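Octopine dehydrogenase (Pecten maximus, PDB 3C7D) catalyses the NADH-dependent reductive condensation of L-arginine with pyruvate to D-octopine, and the reverse oxidation of octopine with NAD+. Local coordinates at residues 101-106 and 127-132; 214-219 and 307-312; 254-259 and 346-351. All coordinates share one frame; numbering follows the deposited sequence.

Contact 1: residues 101-106 and 127-132; sequences AMAPYV and DILGDK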
loop_
_atom_site.group_PDB
_atom_site.type_symbol
_atom_site.label_atom_id
_atom_site.label_comp_id
_atom_site.label_asym_id
_atom_site.label_seq_id
_atom_site.Cartn_x
_atom_site.Cartn_y
_atom_site.Cartn_z
ATOM N N ALA A 101 -0.010 -16.762 -8.774
ATOM C CA ALA A 101 1.057 -17.273 -9.630
ATOM C C ALA A 101 2.254 -17.815 -8.842
ATOM O O ALA A 101 2.902 -18.767 -9.284
ATOM C CB ALA A 101 1.506 -16.207 -10.617
ATOM N N MET A 102 2.534 -17.218 -7.681
ATOM C CA MET A 102 3.699 -17.605 -6.873
ATOM C C MET A 102 3.452 -18.819 -5.974
ATOM O O MET A 102 4.395 -19.528 -5.614
ATOM C CB MET A 102 4.216 -16.420 -6.041
ATOM C CG MET A 102 3.451 -16.156 -4.751
ATOM S SD MET A 102 4.219 -14.928 -3.674
ATOM C CE MET A 102 3.725 -13.398 -4.471
ATOM N N ALA A 103 2.182 -19.052 -5.636
ATOM C CA ALA A 103 1.769 -20.071 -4.657
ATOM C C ALA A 103 2.388 -21.477 -4.810
ATOM O O ALA A 103 2.924 -22.012 -3.837
ATOM C CB ALA A 103 0.237 -20.152 -4.574
ATOM N N PRO A 104 2.327 -22.079 -6.019
ATOM C CA PRO A 104 2.937 -23.408 -6.147
ATOM C C PRO A 104 4.472 -23.412 -6.148
ATOM O O PRO A 104 5.076 -24.486 -6.174
ATOM C CB PRO A 104 2.411 -23.912 -7.504
ATOM C CG PRO A 104 1.340 -22.942 -7.920
ATOM C CD PRO A 104 1.714 -21.648 -7.288
ATOM N N TYR A 105 5.096 -22.234 -6.110
ATOM C CA TYR A 105 6.552 -22.144 -6.252
ATOM C C TYR A 105 7.274 -21.535 -5.055
ATOM O O TYR A 105 8.493 -21.672 -4.926
ATOM C CB TYR A 105 6.924 -21.382 -7.527
ATOM C CG TYR A 105 6.363 -21.995 -8.789
ATOM C CD1 TYR A 105 6.865 -23.201 -9.285
ATOM C CD2 TYR A 105 5.333 -21.369 -9.490
ATOM C CE1 TYR A 105 6.345 -23.772 -10.443
ATOM C CE2 TYR A 105 4.810 -21.929 -10.652
ATOM C CZ TYR A 105 5.320 -23.128 -11.123
ATOM O OH TYR A 105 4.809 -23.681 -12.273
ATOM N N VAL A 106 6.527 -20.866 -4.182
ATOM C CA VAL A 106 7.122 -20.174 -3.041
ATOM C C VAL A 106 7.706 -21.168 -2.021
ATOM O O VAL A 106 7.054 -22.149 -1.658
ATOM C CB VAL A 106 6.118 -19.161 -2.409
ATOM C CG1 VAL A 106 5.089 -19.852 -1.523
ATOM C CG2 VAL A 106 6.853 -18.086 -1.646
ATOM N N ASP A 127 -5.097 -16.242 2.496
ATOM C CA ASP A 127 -6.145 -16.904 1.742
ATOM C C ASP A 127 -5.583 -17.673 0.552
ATOM O O ASP A 127 -5.806 -18.876 0.422
ATOM C CB ASP A 127 -7.165 -15.874 1.261
ATOM C CG ASP A 127 -8.423 -16.509 0.719
ATOM O OD1 ASP A 127 -8.595 -16.524 -0.517
ATOM O OD2 ASP A 127 -9.234 -16.995 1.532
ATOM N N ILE A 128 -4.845 -16.976 -0.305
ATOM C CA ILE A 128 -4.355 -17.551 -1.557
ATOM C C ILE A 128 -3.293 -18.631 -1.325
ATOM O O ILE A 128 -3.332 -19.684 -1.961
ATOM C CB ILE A 128 -3.867 -16.450 -2.547
ATOM C CG1 ILE A 128 -5.033 -15.519 -2.913
ATOM C CG2 ILE A 128 -3.268 -17.069 -3.802
ATOM C CD1 ILE A 128 -4.686 -14.359 -3.838
ATOM N N LEU A 129 -2.372 -18.379 -0.396
ATOM C CA LEU A 129 -1.270 -19.312 -0.124
ATOM C C LEU A 129 -1.643 -20.485 0.785
ATOM O O LEU A 129 -0.834 -21.399 0.983
ATOM C CB LEU A 129 -0.053 -18.580 0.457
ATOM C CG LEU A 129 0.686 -17.489 -0.327
ATOM C CD1 LEU A 129 2.038 -17.264 0.320
ATOM C CD2 LEU A 129 0.869 -17.830 -1.796
ATOM N N GLY A 130 -2.856 -20.449 1.341
ATOM C CA GLY A 130 -3.377 -21.529 2.188
ATOM C C GLY A 130 -2.446 -21.983 3.302
ATOM O O GLY A 130 -1.995 -21.170 4.110
ATOM N N ASP A 131 -2.154 -23.285 3.326
ATOM C CA ASP A 131 -1.319 -23.905 4.365
ATOM C C ASP A 131 0.105 -23.342 4.456
ATOM O O ASP A 131 0.715 -23.368 5.528
ATOM C CB ASP A 131 -1.268 -25.434 4.184
ATOM C CG ASP A 131 -2.543 -26.138 4.667
ATOM O OD1 ASP A 131 -3.250 -25.598 5.547
ATOM O OD2 ASP A 131 -2.834 -27.250 4.171
ATOM N N LYS A 132 0.623 -22.830 3.339
ATOM C CA LYS A 132 1.993 -22.307 3.278
ATOM C C LYS A 132 2.129 -20.911 3.883
ATOM O O LYS A 132 3.246 -20.451 4.148
ATOM C CB LYS A 132 2.500 -22.301 1.833
ATOM C CG LYS A 132 4.000 -22.550 1.697
ATOM C CD LYS A 132 4.338 -23.092 0.316
ATOM C CE LYS A 132 5.681 -23.807 0.304
ATOM N NZ LYS A 132 5.609 -25.206 0.810
#

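Contact 2: residues 214-219 and 307-312; sequences AILFGR and VHPVKA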
loop_
_atom_site.group_PDB
_atom_site.type_symbol
_atom_site.label_atom_id
_atom_site.label_comp_id
_atom_site.label_asym_id
_atom_site.label_seq_id
_atom_site.Cartn_x
_atom_site.Cartn_y
_atom_site.Cartn_z
ATOM N N ALA A 214 -11.453 11.795 2.381
ATOM C CA ALA A 214 -11.859 12.915 3.237
ATOM C C ALA A 214 -11.585 14.269 2.587
ATOM O O ALA A 214 -12.435 15.162 2.630
ATOM C CB ALA A 214 -11.181 12.831 4.597
ATOM N N ILE A 215 -10.398 14.408 1.992
ATOM C CA ILE A 215 -10.015 15.625 1.271
ATOM C C ILE A 215 -10.921 15.865 0.059
ATOM O O ILE A 215 -11.304 17.004 -0.222
ATOM C CB ILE A 215 -8.526 15.595 0.844
ATOM C CG1 ILE A 215 -7.621 15.626 2.077
ATOM C CG2 ILE A 215 -8.193 16.776 -0.071
ATOM C CD1 ILE A 215 -6.198 15.193 1.810
ATOM N N LEU A 216 -11.267 14.792 -0.644
ATOM C CA LEU A 216 -12.183 14.891 -1.774
ATOM C C LEU A 216 -13.595 15.237 -1.319
ATOM O O LEU A 216 -14.297 15.982 -1.994
ATOM C CB LEU A 216 -12.166 13.608 -2.609
ATOM C CG LEU A 216 -10.922 13.386 -3.481
ATOM C CD1 LEU A 216 -10.850 11.946 -3.951
ATOM C CD2 LEU A 216 -10.882 14.341 -4.672
ATOM N N PHE A 217 -13.997 14.709 -0.166
ATOM C CA PHE A 217 -15.295 15.029 0.432
ATOM C C PHE A 217 -15.327 16.460 0.971
ATOM O O PHE A 217 -16.373 17.110 0.968
ATOM C CB PHE A 217 -15.629 14.026 1.542
ATOM C CG PHE A 217 -16.978 14.239 2.186
ATOM C CD1 PHE A 217 -18.147 13.864 1.531
ATOM C CD2 PHE A 217 -17.073 14.793 3.461
ATOM C CE1 PHE A 217 -19.393 14.053 2.128
ATOM C CE2 PHE A 217 -18.316 14.985 4.068
ATOM C CZ PHE A 217 -19.478 14.613 3.400
ATOM N N GLY A 218 -14.177 16.943 1.432
ATOM C CA GLY A 218 -14.061 18.300 1.950
ATOM C C GLY A 218 -14.248 19.368 0.887
ATOM O O GLY A 218 -14.881 20.395 1.136
ATOM N N ARG A 219 -13.705 19.120 -0.301
ATOM C CA ARG A 219 -13.777 20.079 -1.395
ATOM C C ARG A 219 -15.030 19.907 -2.270
ATOM O O ARG A 219 -15.493 20.872 -2.882
ATOM C CB ARG A 219 -12.490 20.020 -2.234
ATOM C CG ARG A 219 -12.358 21.079 -3.336
ATOM C CD ARG A 219 -12.429 22.512 -2.801
ATOM N NE ARG A 219 -12.344 23.509 -3.868
ATOM C CZ ARG A 219 -13.374 23.944 -4.595
ATOM N NH1 ARG A 219 -14.600 23.474 -4.391
ATOM N NH2 ARG A 219 -13.178 24.855 -5.536
ATOM N N VAL A 307 -2.673 19.863 -6.645
ATOM C CA VAL A 307 -4.062 20.207 -6.936
ATOM C C VAL A 307 -4.959 18.984 -7.095
ATOM O O VAL A 307 -4.481 17.878 -7.357
ATOM C CB VAL A 307 -4.181 21.128 -8.186
ATOM C CG1 VAL A 307 -3.690 22.534 -7.866
ATOM C CG2 VAL A 307 -3.427 20.544 -9.380
ATOM N N HIS A 308 -6.262 19.206 -6.929
ATOM C CA HIS A 308 -7.282 18.171 -7.097
ATOM C C HIS A 308 -7.293 17.600 -8.523
ATOM O O HIS A 308 -6.837 18.267 -9.457
ATOM C CB HIS A 308 -8.664 18.732 -6.732
ATOM C CG HIS A 308 -8.963 18.692 -5.264
ATOM N ND1 HIS A 308 -8.534 19.666 -4.388
ATOM C CD2 HIS A 308 -9.646 17.791 -4.519
ATOM C CE1 HIS A 308 -8.941 19.368 -3.167
ATOM N NE2 HIS A 308 -9.617 18.235 -3.219
ATOM N N PRO A 309 -7.795 16.354 -8.691
ATOM C CA PRO A 309 -7.946 15.796 -10.036
ATOM C C PRO A 309 -9.114 16.456 -10.770
ATOM O O PRO A 309 -10.258 16.357 -10.323
ATOM C CB PRO A 309 -8.245 14.309 -9.774
ATOM C CG PRO A 309 -7.975 14.084 -8.315
ATOM C CD PRO A 309 -8.228 15.395 -7.661
ATOM N N VAL A 310 -8.819 17.130 -11.880
ATOM C CA VAL A 310 -9.835 17.892 -12.612
ATOM C C VAL A 310 -10.010 17.472 -14.072
ATOM O O VAL A 310 -9.072 16.986 -14.708
ATOM C CB VAL A 310 -9.595 19.433 -12.539
ATOM C CG1 VAL A 310 -9.887 19.962 -11.141
ATOM C CG2 VAL A 310 -8.180 19.795 -12.988
ATOM N N LYS A 311 -11.222 17.669 -14.584
ATOM C CA LYS A 311 -11.539 17.452 -15.992
ATOM C C LYS A 311 -12.323 18.644 -16.532
ATOM O O LYS A 311 -13.086 19.273 -15.798
ATOM C CB LYS A 311 -12.320 16.147 -16.192
ATOM C CG LYS A 311 -13.628 16.054 -15.414
ATOM C CD LYS A 311 -14.351 14.745 -15.683
ATOM C CE LYS A 311 -15.704 14.722 -14.987
ATOM N NZ LYS A 311 -16.450 13.463 -15.257
ATOM N N ALA A 312 -12.126 18.946 -17.813
ATOM C CA ALA A 312 -12.736 20.115 -18.448
ATOM C C ALA A 312 -14.227 19.926 -18.726
ATOM O O ALA A 312 -14.647 18.902 -19.276
ATOM C CB ALA A 312 -11.989 20.478 -19.728
#

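Contact 3: residues 254-259 and 346-351; sequences KDVANA and VAIPSN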
loop_
_atom_site.group_PDB
_atom_site.type_symbol
_atom_site.label_atom_id
_atom_site.label_comp_id
_atom_site.label_asym_id
_atom_site.label_seq_id
_atom_site.Cartn_x
_atom_site.Cartn_y
_atom_site.Cartn_z
ATOM N N LYS A 254 -7.986 4.957 16.634
ATOM C CA LYS A 254 -7.563 4.646 18.002
ATOM C C LYS A 254 -8.590 3.777 18.730
ATOM O O LYS A 254 -8.222 2.857 19.462
ATOM C CB LYS A 254 -7.323 5.928 18.797
ATOM C CG LYS A 254 -5.969 6.588 18.566
ATOM C CD LYS A 254 -5.876 7.917 19.324
ATOM C CE LYS A 254 -5.972 7.720 20.842
ATOM N NZ LYS A 254 -6.498 8.928 21.542
ATOM N N ASP A 255 -9.870 4.082 18.525
ATOM C CA ASP A 255 -10.965 3.317 19.121
ATOM C C ASP A 255 -10.886 1.836 18.753
ATOM O O ASP A 255 -11.008 0.969 19.622
ATOM C CB ASP A 255 -12.325 3.896 18.705
ATOM C CG ASP A 255 -12.617 5.248 19.350
ATOM O OD1 ASP A 255 -12.010 5.576 20.391
ATOM O OD2 ASP A 255 -13.474 5.981 18.812
ATOM N N VAL A 256 -10.669 1.562 17.467
ATOM C CA VAL A 256 -10.517 0.195 16.966
ATOM C C VAL A 256 -9.244 -0.446 17.529
ATOM O O VAL A 256 -9.251 -1.613 17.919
ATOM C CB VAL A 256 -10.522 0.150 15.414
ATOM C CG1 VAL A 256 -10.271 -1.266 14.902
ATOM C CG2 VAL A 256 -11.843 0.679 14.871
ATOM N N ALA A 257 -8.165 0.332 17.585
ATOM C CA ALA A 257 -6.903 -0.128 18.157
ATOM C C ALA A 257 -7.061 -0.525 19.625
ATOM O O ALA A 257 -6.664 -1.625 20.020
ATOM C CB ALA A 257 -5.828 0.944 18.003
ATOM N N ASN A 258 -7.653 0.370 20.414
ATOM C CA ASN A 258 -7.884 0.142 21.840
ATOM C C ASN A 258 -8.735 -1.096 22.106
ATOM O O ASN A 258 -8.398 -1.912 22.971
ATOM C CB ASN A 258 -8.528 1.374 22.489
ATOM C CG ASN A 258 -7.593 2.577 22.532
ATOM O OD1 ASN A 258 -6.394 2.442 22.774
ATOM N ND2 ASN A 258 -8.147 3.763 22.303
ATOM N N ALA A 259 -9.822 -1.230 21.347
ATOM C CA ALA A 259 -10.753 -2.352 21.484
ATOM C C ALA A 259 -10.140 -3.701 21.099
ATOM O O ALA A 259 -10.526 -4.732 21.647
ATOM C CB ALA A 259 -12.015 -2.096 20.682
ATOM N N VAL A 346 -16.773 -1.919 16.960
ATOM C CA VAL A 346 -16.632 -0.466 17.063
ATOM C C VAL A 346 -17.209 0.225 15.827
ATOM O O VAL A 346 -16.623 0.167 14.741
ATOM C CB VAL A 346 -15.148 -0.037 17.227
ATOM C CG1 VAL A 346 -15.048 1.453 17.530
ATOM C CG2 VAL A 346 -14.463 -0.849 18.311
ATOM N N ALA A 347 -18.362 0.867 15.995
ATOM C CA ALA A 347 -18.944 1.675 14.928
ATOM C C ALA A 347 -18.014 2.842 14.615
ATOM O O ALA A 347 -17.475 3.479 15.524
ATOM C CB ALA A 347 -20.327 2.177 15.322
ATOM N N ILE A 348 -17.814 3.097 13.325
ATOM C CA ILE A 348 -16.939 4.181 12.872
ATOM C C ILE A 348 -17.689 5.139 11.930
ATOM O O ILE A 348 -17.443 5.150 10.719
ATOM C CB ILE A 348 -15.611 3.641 12.248
ATOM C CG1 ILE A 348 -15.891 2.541 11.213
ATOM C CG2 ILE A 348 -14.686 3.109 13.345
ATOM C CD1 ILE A 348 -14.694 2.170 10.350
ATOM N N PRO A 349 -18.609 5.954 12.496
ATOM C CA PRO A 349 -19.577 6.745 11.720
ATOM C C PRO A 349 -18.958 7.703 10.708
ATOM O O PRO A 349 -19.467 7.821 9.592
ATOM C CB PRO A 349 -20.336 7.530 12.799
ATOM C CG PRO A 349 -20.165 6.729 14.040
ATOM C CD PRO A 349 -18.780 6.173 13.945
ATOM N N SER A 350 -17.880 8.381 11.096
ATOM C CA SER A 350 -17.198 9.323 10.209
ATOM C C SER A 350 -16.568 8.606 9.018
ATOM O O SER A 350 -16.719 9.045 7.875
ATOM C CB SER A 350 -16.147 10.129 10.975
ATOM O OG SER A 350 -16.756 11.008 11.901
ATOM N N ASN A 351 -15.867 7.503 9.296
ATOM C CA ASN A 351 -15.335 6.621 8.257
ATOM C C ASN A 351 -16.441 6.071 7.360
ATOM O O ASN A 351 -16.284 6.026 6.141
ATOM C CB ASN A 351 -14.537 5.463 8.873
ATOM C CG ASN A 351 -13.120 5.859 9.272
ATOM O OD1 ASN A 351 -12.255 6.071 8.423
ATOM N ND2 ASN A 351 -12.871 5.930 10.574
#

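Contact 1: residues 101-106 and 127-132
Leu129 CD2 lies against the side of Ala103, 3.7 Å from its CB and as close to its CA. The small side chain suits the spot where the two backbones come nearest, with 5.5 Å between the CA atoms of these two residues. Leu129 leaves its helix across the line of approach, and its end then turns in: with CG beside the backbone N (chi1 -62°), the isobutyl fork reaches over to the other segment. Besides Ala103, the CD2 branch meets CG of Met102 more loosely (4.3 Å); the other branch, CD1, is loosely beside Val106 CG1 (4.4 Å). Val106 CG1 also lies 3.8 Å from Lys132 CD, the valine and the lysine chain running past each other in opposite senses. The lysine thus lends its methylenes to the apolar patch while its ammonium group (NZ) forms a salt bridge with Asp108. Ile112 of strand 111-114 closes the patch from the sheet, touching Met102, Val106 and Leu129. Gly130 is the first residue to leave helical phi/psi, with a positive phi that glycine adopts easily. Packing neighbouring helices of successive beta-alpha-beta crossovers against the strand between them is characteristic of the Rossmann-type dinucleotide-binding fold.

Contact 2: residues 214-219 and 307-312
Leu216 and His308 mark the closest approach of the two backbones, yet their CA atoms remain 7.9 Å apart. Residues 214-219 are helical throughout, whereas 307-309 form an extended loop that runs into the strand beginning at Val310. No hydrogen bond crosses between them, so side chains bridge the gap, above all the imidazole of His308.

The ring is directed at the helix and meets three residues of one helical face. Arg219 contributes its aliphatic root: CG sits over one ring face, 4.0 Å from the centroid and 21° off the normal, a CH-pi contact, while CB comes within 3.5 Å of His308 NE2. CG anti to the backbone N (chi1 -174°) comes over the rim of the ring; the bend at the second torsion then carries the rest of the chain away. The guanidinium, its plane 66° from that of the ring, sits farther off. The ring edge faces Ile215 and Leu216. Ile215 O lies in the ring plane, 3.7 Å from His308 NE2 and not hydrogen-bonded to it. Leu216 CD2 reaches the edge at His308 CD2 (3.7 Å), and the same methyl continues to Pro309 CD at 4.1 Å. A flat ring with polar and apolar parts suits this place: its CD2 packs on a leucine methyl and its CE1 and NE2 on the arginine CB and CG, while ND1, on the far side from the helix, makes a weak hydrogen bond to Pro232 O.

Phe234 meets the imidazole edge-to-face, and Trp220 adds a further ring. Leu216 also packs on Tyr325 and Leu326 of helix 324-327 and on Trp357 of helix 349-361. Helix 211-220, which carries the active-site His212, is thereby joined to the approach to the two-stranded sheet 310-313/316-319.

Contact 3: residues 254-259 and 346-351
Val346 opens the segment and spreads its side chain over one face of helix 240-263, touching three residues there. CG2 meets Ala259 CB at 3.6 Å, and CG1 lies against Asp255 CB at 3.8 Å. CB itself faces Val256 CG2 across 4.1 Å. A branched valine suits this place because, with CG1 anti to the backbone N (chi1 -172°), its two methyls part toward residues one helical turn apart, and the small Ala259 admits one of them closely. Of its side chain, Asp255 contributes the methylene.

Ile348 turns back to the helix, setting CG2 4.0 Å from Val256 CG2, so that this single valine methyl is shared with Val346. Ile348 is also the N-cap of the helix that starts at Pro349, but its hydrocarbon side chain cannot take up backbone N-H groups. Glu252 does so instead: OE2 accepts from Ser350 N and OE1 from Asn351 N, while proline, without an N-H, fits the first turn. Both Val256 and Ile348 rest on Phe337 of helix 330-344, and Ile348 also on Ala341. The segment follows helix 330-344 and leads into helix 349-361, lying along helix 240-263 at both ends.

Contact 1 belongs to the nucleotide-binding part of the fold, whereas contacts 2 and 3 lie in the alpha-helical domain; the centres of contacts 1 and 2 stand 39 Å apart, on opposite sides of the chain's centre. Contact 2 is the buried one, aromatic and CH-pi in character and near the pyruvate site. In all three, a charged residue lends hydrocarbon: Lys132, Arg219 and Asp255; contacts 1 and 3, partly buried, otherwise rely on aliphatic groups. Contacts 2 and 3 do not touch, their nearest atoms being about 7 Å apart, but they share neighbours: helix 349-361, which begins in contact 3, packs with Trp357 and Leu354 against helix 211-220 of contact 2.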